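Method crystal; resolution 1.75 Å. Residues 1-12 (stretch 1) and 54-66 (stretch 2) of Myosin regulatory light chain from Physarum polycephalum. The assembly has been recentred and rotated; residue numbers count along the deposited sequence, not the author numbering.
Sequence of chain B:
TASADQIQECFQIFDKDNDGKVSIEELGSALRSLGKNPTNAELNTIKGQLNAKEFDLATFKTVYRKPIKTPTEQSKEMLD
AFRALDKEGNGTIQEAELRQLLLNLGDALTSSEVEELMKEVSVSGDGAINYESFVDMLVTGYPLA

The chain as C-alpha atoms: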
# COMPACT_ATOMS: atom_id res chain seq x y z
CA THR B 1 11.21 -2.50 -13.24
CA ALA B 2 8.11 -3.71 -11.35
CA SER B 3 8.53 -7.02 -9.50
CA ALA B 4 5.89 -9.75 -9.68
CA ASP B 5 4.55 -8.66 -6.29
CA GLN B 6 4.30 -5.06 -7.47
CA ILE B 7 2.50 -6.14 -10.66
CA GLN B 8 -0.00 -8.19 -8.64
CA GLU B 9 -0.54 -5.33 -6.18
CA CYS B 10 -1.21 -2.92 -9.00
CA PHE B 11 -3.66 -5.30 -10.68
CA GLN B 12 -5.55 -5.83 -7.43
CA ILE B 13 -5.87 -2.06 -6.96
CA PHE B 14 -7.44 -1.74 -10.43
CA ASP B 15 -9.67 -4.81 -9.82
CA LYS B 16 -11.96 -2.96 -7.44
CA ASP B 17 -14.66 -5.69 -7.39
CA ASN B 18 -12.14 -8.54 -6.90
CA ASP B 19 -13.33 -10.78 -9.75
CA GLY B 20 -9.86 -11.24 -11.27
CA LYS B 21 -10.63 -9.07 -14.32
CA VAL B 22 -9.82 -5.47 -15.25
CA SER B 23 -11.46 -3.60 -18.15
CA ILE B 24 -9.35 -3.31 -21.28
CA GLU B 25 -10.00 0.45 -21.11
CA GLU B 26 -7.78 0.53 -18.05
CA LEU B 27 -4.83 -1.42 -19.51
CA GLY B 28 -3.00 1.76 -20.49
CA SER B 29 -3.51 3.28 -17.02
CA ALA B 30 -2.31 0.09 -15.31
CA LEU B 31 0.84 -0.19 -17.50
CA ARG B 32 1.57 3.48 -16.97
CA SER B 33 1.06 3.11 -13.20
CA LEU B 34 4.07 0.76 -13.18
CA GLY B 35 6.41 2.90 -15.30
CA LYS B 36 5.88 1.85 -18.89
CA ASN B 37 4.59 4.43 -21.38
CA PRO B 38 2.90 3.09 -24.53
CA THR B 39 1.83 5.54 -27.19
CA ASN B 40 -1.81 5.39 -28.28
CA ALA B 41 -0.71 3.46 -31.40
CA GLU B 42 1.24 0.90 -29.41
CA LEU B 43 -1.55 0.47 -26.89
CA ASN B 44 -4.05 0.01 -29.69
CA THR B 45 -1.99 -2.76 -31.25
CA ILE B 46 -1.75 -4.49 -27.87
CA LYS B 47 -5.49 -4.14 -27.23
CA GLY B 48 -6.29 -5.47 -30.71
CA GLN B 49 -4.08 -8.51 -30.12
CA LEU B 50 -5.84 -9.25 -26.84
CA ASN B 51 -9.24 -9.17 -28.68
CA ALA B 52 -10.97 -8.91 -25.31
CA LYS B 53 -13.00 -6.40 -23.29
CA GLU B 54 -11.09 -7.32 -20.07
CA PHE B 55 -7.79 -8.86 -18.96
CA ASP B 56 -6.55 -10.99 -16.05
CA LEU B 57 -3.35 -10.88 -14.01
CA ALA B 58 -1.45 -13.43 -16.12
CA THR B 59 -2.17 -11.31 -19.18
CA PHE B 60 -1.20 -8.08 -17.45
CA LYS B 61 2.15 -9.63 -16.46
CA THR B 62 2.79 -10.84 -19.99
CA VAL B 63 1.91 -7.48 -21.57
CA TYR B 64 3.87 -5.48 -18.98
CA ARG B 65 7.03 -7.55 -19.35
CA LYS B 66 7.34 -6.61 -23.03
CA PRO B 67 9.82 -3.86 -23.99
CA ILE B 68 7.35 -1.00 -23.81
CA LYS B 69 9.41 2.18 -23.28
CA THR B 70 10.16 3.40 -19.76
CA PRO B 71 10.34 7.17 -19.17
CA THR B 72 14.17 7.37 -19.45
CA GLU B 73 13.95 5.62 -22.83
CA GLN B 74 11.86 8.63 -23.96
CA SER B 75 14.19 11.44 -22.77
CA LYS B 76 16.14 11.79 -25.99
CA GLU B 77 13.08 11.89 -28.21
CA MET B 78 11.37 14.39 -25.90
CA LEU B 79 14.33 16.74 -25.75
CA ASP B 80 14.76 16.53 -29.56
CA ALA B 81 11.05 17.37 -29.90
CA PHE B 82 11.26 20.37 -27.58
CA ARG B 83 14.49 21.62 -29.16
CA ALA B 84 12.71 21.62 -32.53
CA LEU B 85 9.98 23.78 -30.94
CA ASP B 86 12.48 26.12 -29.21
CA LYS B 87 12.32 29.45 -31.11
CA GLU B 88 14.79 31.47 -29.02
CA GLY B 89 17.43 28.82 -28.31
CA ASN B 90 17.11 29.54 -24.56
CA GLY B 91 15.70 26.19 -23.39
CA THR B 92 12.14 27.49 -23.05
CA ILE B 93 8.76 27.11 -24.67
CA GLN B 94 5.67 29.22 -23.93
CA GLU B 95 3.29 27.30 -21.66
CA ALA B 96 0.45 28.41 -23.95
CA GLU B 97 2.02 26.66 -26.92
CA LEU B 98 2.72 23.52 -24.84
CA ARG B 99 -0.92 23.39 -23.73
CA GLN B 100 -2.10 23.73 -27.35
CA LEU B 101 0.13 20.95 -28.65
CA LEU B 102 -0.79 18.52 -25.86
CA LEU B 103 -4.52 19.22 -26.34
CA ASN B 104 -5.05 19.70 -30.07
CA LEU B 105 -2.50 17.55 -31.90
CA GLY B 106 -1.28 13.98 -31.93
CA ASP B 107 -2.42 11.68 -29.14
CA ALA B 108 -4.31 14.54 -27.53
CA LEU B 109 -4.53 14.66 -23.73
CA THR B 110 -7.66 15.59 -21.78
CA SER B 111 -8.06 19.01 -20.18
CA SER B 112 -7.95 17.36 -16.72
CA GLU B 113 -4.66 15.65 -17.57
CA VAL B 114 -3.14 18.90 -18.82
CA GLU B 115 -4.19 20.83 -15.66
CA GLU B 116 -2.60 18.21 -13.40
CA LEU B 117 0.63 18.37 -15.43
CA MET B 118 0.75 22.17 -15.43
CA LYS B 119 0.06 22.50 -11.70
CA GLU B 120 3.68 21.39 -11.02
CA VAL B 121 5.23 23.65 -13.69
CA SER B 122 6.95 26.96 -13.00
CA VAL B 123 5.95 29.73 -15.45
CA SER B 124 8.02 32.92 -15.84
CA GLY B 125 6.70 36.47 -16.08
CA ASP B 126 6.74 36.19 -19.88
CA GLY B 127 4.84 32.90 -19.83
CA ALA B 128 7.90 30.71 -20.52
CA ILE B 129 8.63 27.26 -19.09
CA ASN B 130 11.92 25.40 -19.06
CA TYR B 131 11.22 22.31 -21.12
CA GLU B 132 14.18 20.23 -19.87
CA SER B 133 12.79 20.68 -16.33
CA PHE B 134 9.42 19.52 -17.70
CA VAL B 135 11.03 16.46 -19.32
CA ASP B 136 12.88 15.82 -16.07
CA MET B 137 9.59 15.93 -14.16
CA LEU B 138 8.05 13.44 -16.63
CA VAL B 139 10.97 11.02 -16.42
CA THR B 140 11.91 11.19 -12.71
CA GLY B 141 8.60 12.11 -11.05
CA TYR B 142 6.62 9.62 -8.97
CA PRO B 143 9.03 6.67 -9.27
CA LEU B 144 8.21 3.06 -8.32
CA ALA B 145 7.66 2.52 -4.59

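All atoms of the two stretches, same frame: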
# COMPACT_ATOMS: atom_id res chain seq x y z
N THR B 1 12.37 -1.85 -12.57
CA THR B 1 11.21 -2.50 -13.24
C THR B 1 10.33 -3.21 -12.20
O THR B 1 10.84 -3.82 -11.28
CB THR B 1 11.74 -3.48 -14.33
OG1 THR B 1 10.66 -3.91 -15.15
CG2 THR B 1 12.33 -4.78 -13.72
N ALA B 2 9.01 -3.15 -12.36
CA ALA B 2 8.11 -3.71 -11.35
C ALA B 2 8.33 -5.20 -11.14
O ALA B 2 8.33 -5.97 -12.09
CB ALA B 2 6.65 -3.45 -11.72
N SER B 3 8.51 -5.61 -9.89
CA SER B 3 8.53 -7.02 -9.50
C SER B 3 7.17 -7.68 -9.72
O SER B 3 6.17 -7.00 -9.95
CB SER B 3 8.88 -7.17 -8.02
OG SER B 3 7.77 -6.80 -7.21
N ALA B 4 7.14 -9.00 -9.59
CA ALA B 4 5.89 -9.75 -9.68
C ALA B 4 4.90 -9.32 -8.61
O ALA B 4 3.71 -9.24 -8.87
CB ALA B 4 6.16 -11.25 -9.55
N ASP B 5 5.40 -9.06 -7.40
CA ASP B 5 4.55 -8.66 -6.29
C ASP B 5 3.97 -7.29 -6.57
O ASP B 5 2.81 -7.05 -6.26
CB ASP B 5 5.31 -8.65 -4.95
CG ASP B 5 5.58 -10.04 -4.41
OD1 ASP B 5 4.87 -11.01 -4.77
OD2 ASP B 5 6.51 -10.26 -3.59
N GLN B 6 4.76 -6.40 -7.15
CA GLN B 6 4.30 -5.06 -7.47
C GLN B 6 3.27 -5.10 -8.60
O GLN B 6 2.32 -4.34 -8.59
CB GLN B 6 5.46 -4.14 -7.87
CG GLN B 6 6.31 -3.66 -6.69
CD GLN B 6 7.54 -2.92 -7.14
OE1 GLN B 6 8.28 -3.41 -7.99
NE2 GLN B 6 7.79 -1.75 -6.56
N ILE B 7 3.47 -5.98 -9.57
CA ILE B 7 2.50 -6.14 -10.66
C ILE B 7 1.17 -6.67 -10.11
O ILE B 7 0.11 -6.15 -10.45
CB ILE B 7 3.06 -7.04 -11.81
CG1 ILE B 7 4.24 -6.36 -12.50
CG2 ILE B 7 2.00 -7.29 -12.83
CD1 ILE B 7 5.10 -7.29 -13.35
N GLN B 8 1.23 -7.68 -9.25
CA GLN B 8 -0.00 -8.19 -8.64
C GLN B 8 -0.74 -7.12 -7.82
O GLN B 8 -1.95 -6.99 -7.89
CB GLN B 8 0.30 -9.40 -7.74
CG GLN B 8 -0.93 -9.94 -7.01
CD GLN B 8 -0.61 -11.18 -6.20
OE1 GLN B 8 -1.29 -12.19 -6.30
NE2 GLN B 8 0.44 -11.09 -5.40
N GLU B 9 0.02 -6.37 -7.03
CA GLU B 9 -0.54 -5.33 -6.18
C GLU B 9 -1.27 -4.30 -7.02
O GLU B 9 -2.37 -3.85 -6.67
CB GLU B 9 0.60 -4.64 -5.41
CG GLU B 9 0.16 -3.52 -4.47
CD GLU B 9 1.33 -2.87 -3.75
OE1 GLU B 9 2.37 -2.60 -4.38
OE2 GLU B 9 1.19 -2.64 -2.54
N CYS B 10 -0.62 -3.88 -8.09
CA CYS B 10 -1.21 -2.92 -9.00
C CYS B 10 -2.49 -3.45 -9.59
O CYS B 10 -3.51 -2.77 -9.55
CB CYS B 10 -0.21 -2.54 -10.09
SG CYS B 10 -0.90 -1.54 -11.45
N PHE B 11 -2.47 -4.69 -10.09
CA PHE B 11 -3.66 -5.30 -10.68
C PHE B 11 -4.81 -5.32 -9.68
O PHE B 11 -5.93 -4.95 -10.02
CB PHE B 11 -3.36 -6.71 -11.18
CG PHE B 11 -4.52 -7.37 -11.88
CD1 PHE B 11 -4.69 -7.23 -13.26
CD2 PHE B 11 -5.43 -8.12 -11.16
CE1 PHE B 11 -5.77 -7.81 -13.90
CE2 PHE B 11 -6.49 -8.71 -11.79
CZ PHE B 11 -6.66 -8.57 -13.16
N GLN B 12 -4.52 -5.72 -8.46
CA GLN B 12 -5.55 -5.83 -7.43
C GLN B 12 -6.17 -4.47 -7.12
O GLN B 12 -7.35 -4.38 -6.81
CB GLN B 12 -4.98 -6.46 -6.15
CG GLN B 12 -4.60 -7.90 -6.35
CD GLN B 12 -4.04 -8.57 -5.12
OE1 GLN B 12 -4.16 -9.78 -4.98
NE2 GLN B 12 -3.44 -7.80 -4.22
N GLU B 54 -11.77 -7.34 -21.39
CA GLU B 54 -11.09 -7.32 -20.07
C GLU B 54 -9.85 -8.19 -20.10
O GLU B 54 -9.65 -8.98 -21.03
CB GLU B 54 -12.03 -7.79 -18.95
CG GLU B 54 -13.26 -8.50 -19.43
CD GLU B 54 -14.05 -9.15 -18.31
OE1 GLU B 54 -14.49 -10.31 -18.52
OE2 GLU B 54 -14.24 -8.52 -17.26
N PHE B 55 -9.00 -8.05 -19.08
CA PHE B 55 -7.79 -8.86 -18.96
C PHE B 55 -7.57 -9.31 -17.52
O PHE B 55 -8.00 -8.66 -16.59
CB PHE B 55 -6.55 -8.11 -19.48
CG PHE B 55 -6.23 -6.84 -18.74
CD1 PHE B 55 -6.86 -5.64 -19.06
CD2 PHE B 55 -5.27 -6.84 -17.73
CE1 PHE B 55 -6.52 -4.46 -18.36
CE2 PHE B 55 -4.95 -5.66 -17.03
CZ PHE B 55 -5.59 -4.48 -17.35
N ASP B 56 -6.89 -10.44 -17.37
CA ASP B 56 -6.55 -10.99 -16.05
C ASP B 56 -5.08 -10.73 -15.70
O ASP B 56 -4.34 -10.13 -16.47
CB ASP B 56 -6.94 -12.47 -15.93
CG ASP B 56 -6.16 -13.40 -16.86
OD1 ASP B 56 -5.13 -13.02 -17.44
OD2 ASP B 56 -6.51 -14.60 -17.01
N LEU B 57 -4.67 -11.19 -14.52
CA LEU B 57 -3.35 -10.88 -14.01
C LEU B 57 -2.25 -11.49 -14.87
O LEU B 57 -1.27 -10.83 -15.14
CB LEU B 57 -3.20 -11.36 -12.57
CG LEU B 57 -1.80 -11.23 -11.95
CD1 LEU B 57 -1.34 -9.78 -11.92
CD2 LEU B 57 -1.76 -11.87 -10.57
N ALA B 58 -2.44 -12.73 -15.30
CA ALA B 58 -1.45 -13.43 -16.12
C ALA B 58 -1.19 -12.65 -17.39
O ALA B 58 -0.05 -12.48 -17.79
CB ALA B 58 -1.91 -14.86 -16.45
N THR B 59 -2.26 -12.16 -18.00
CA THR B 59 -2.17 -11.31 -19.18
C THR B 59 -1.44 -9.99 -18.90
O THR B 59 -0.52 -9.58 -19.63
CB THR B 59 -3.57 -11.06 -19.72
OG1 THR B 59 -4.08 -12.30 -20.29
CG2 THR B 59 -3.57 -10.06 -20.86
N PHE B 60 -1.81 -9.33 -17.82
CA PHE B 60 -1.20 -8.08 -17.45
C PHE B 60 0.30 -8.26 -17.30
O PHE B 60 1.06 -7.44 -17.78
CB PHE B 60 -1.80 -7.59 -16.13
CG PHE B 60 -1.30 -6.25 -15.68
CD1 PHE B 60 -1.24 -5.15 -16.55
CD2 PHE B 60 -0.95 -6.05 -14.36
CE1 PHE B 60 -0.82 -3.91 -16.08
CE2 PHE B 60 -0.53 -4.82 -13.91
CZ PHE B 60 -0.48 -3.76 -14.77
N LYS B 61 0.71 -9.34 -16.63
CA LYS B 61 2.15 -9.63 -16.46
C LYS B 61 2.85 -9.77 -17.79
O LYS B 61 3.92 -9.19 -18.00
CB LYS B 61 2.33 -10.91 -15.65
CG LYS B 61 2.09 -10.73 -14.18
CD LYS B 61 2.16 -12.07 -13.45
CE LYS B 61 1.96 -11.89 -11.97
NZ LYS B 61 2.20 -13.16 -11.23
N THR B 62 2.25 -10.55 -18.68
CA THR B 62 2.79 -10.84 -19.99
C THR B 62 2.94 -9.55 -20.81
O THR B 62 3.97 -9.31 -21.43
CB THR B 62 1.88 -11.84 -20.75
OG1 THR B 62 1.76 -13.08 -20.01
CG2 THR B 62 2.51 -12.24 -22.04
N VAL B 63 1.90 -8.73 -20.82
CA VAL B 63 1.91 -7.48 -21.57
C VAL B 63 2.96 -6.52 -20.99
O VAL B 63 3.76 -5.93 -21.73
CB VAL B 63 0.52 -6.82 -21.56
CG1 VAL B 63 0.58 -5.39 -22.15
CG2 VAL B 63 -0.44 -7.65 -22.37
N TYR B 64 2.98 -6.41 -19.66
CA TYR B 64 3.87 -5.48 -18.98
C TYR B 64 5.32 -5.83 -19.17
O TYR B 64 6.16 -4.95 -19.26
CB TYR B 64 3.54 -5.39 -17.48
CG TYR B 64 4.49 -4.47 -16.74
CD1 TYR B 64 4.31 -3.10 -16.74
CD2 TYR B 64 5.57 -4.99 -16.04
CE1 TYR B 64 5.19 -2.26 -16.06
CE2 TYR B 64 6.47 -4.17 -15.38
CZ TYR B 64 6.27 -2.80 -15.38
OH TYR B 64 7.13 -1.99 -14.70
N ARG B 65 5.63 -7.12 -19.26
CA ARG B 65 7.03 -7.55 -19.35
C ARG B 65 7.66 -7.35 -20.73
O ARG B 65 8.88 -7.50 -20.91
CB ARG B 65 7.14 -9.01 -18.90
CG ARG B 65 6.94 -9.20 -17.41
CD ARG B 65 7.98 -8.52 -16.54
NE ARG B 65 7.89 -8.98 -15.15
CZ ARG B 65 8.45 -8.36 -14.11
NH1 ARG B 65 9.17 -7.25 -14.29
NH2 ARG B 65 8.30 -8.86 -12.89
N LYS B 66 6.85 -6.98 -21.71
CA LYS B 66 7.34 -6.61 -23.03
C LYS B 66 8.10 -5.29 -22.96
O LYS B 66 7.92 -4.50 -22.01
CB LYS B 66 6.19 -6.51 -24.02
CG LYS B 66 5.35 -7.78 -24.15
CD LYS B 66 6.20 -9.03 -24.38
CE LYS B 66 5.30 -10.24 -24.71
NZ LYS B 66 6.04 -11.52 -24.59
O HOH W 1 9.80 -5.46 -17.16
O HOH W 2 2.30 -11.98 -8.50

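Two helices, residues 4-12 and a second that begins at Leu 57, cross with their N-to-C directions 125° apart, closer to antiparallel than to parallel, and their axes approach to 10.1 Å. The start of stretch 1 therefore lies beside the end of stretch 2, and Phe 11 near its beginning; together they bury 670 Å².

Thr 1, exposed, takes part through water. Its OG1 lies 2.7 Å from the oxygen of water 1, which in turn accepts a weak hydrogen bond from Arg 65 NH1 at 3.4 Å. Ala 2 carries the direct polar contacts, and they use its backbone: its N donates to Tyr 64 OH at 3.2 Å, while its O receives a short but poorly angled, hence weak, bond from Arg 65 NH1 at 2.7 Å. Before the helix begins, these groups are free to bond outward, and the methyl packs against the tyrosine, with Ala 2 CB 3.7 Å from Tyr 64 CE2.

Ser 3 is the N-cap. Its CB points away from stretch 2, and its OG accepts from Gln 6 N at 3.0 Å, satisfying an amide with no preceding helical turn to bond; Gln 6 OE1 returns the favour by accepting from Ser 3 N at 2.9 Å. Asp 56 plays the same part for the other helix, its OD1 accepting from Thr 59 N at 3.0 Å. At Ala 4, water 2 forms a bridge, donating to Ala 4 O at 3.1 Å and accepting from Lys 61 NZ at 3.0 Å. The extended lysine thus brings its charge to solvent.

Ile 7 is a knob in the hole formed by Leu 57, Phe 60, Lys 61 and Tyr 64. Its branched shape fills this pocket: CG2 lies 3.5 Å from Phe 60 CD2 and 3.7 Å from Lys 61 CG, whereas CD1 reaches Tyr 64 CD2 at 3.6 Å and lies over one face of the Arg 65 guanidinium, where an apolar group costs the cation none of its in-plane hydrogen bonding.

Next to it, Gln 8 lays its aliphatic CG 4.1 Å from Leu 57 CD2, and Cys 10 SG meets Phe 60 CZ obliquely at 4.0 Å. Phe 11, one turn after Ile 7, points toward stretch 2 and has the largest covered area. Leu 57 CB sits over its ring face, 4.2 Å from the centroid in a CH-pi contact, while Phe 60 CD2 approaches its edge. The Phe 55 ring meets it obliquely, Phe 11 CE1 lying 3.9 Å from Phe 55 CE2, so the broad, flat side chain contacts both the strand and the helix of stretch 2.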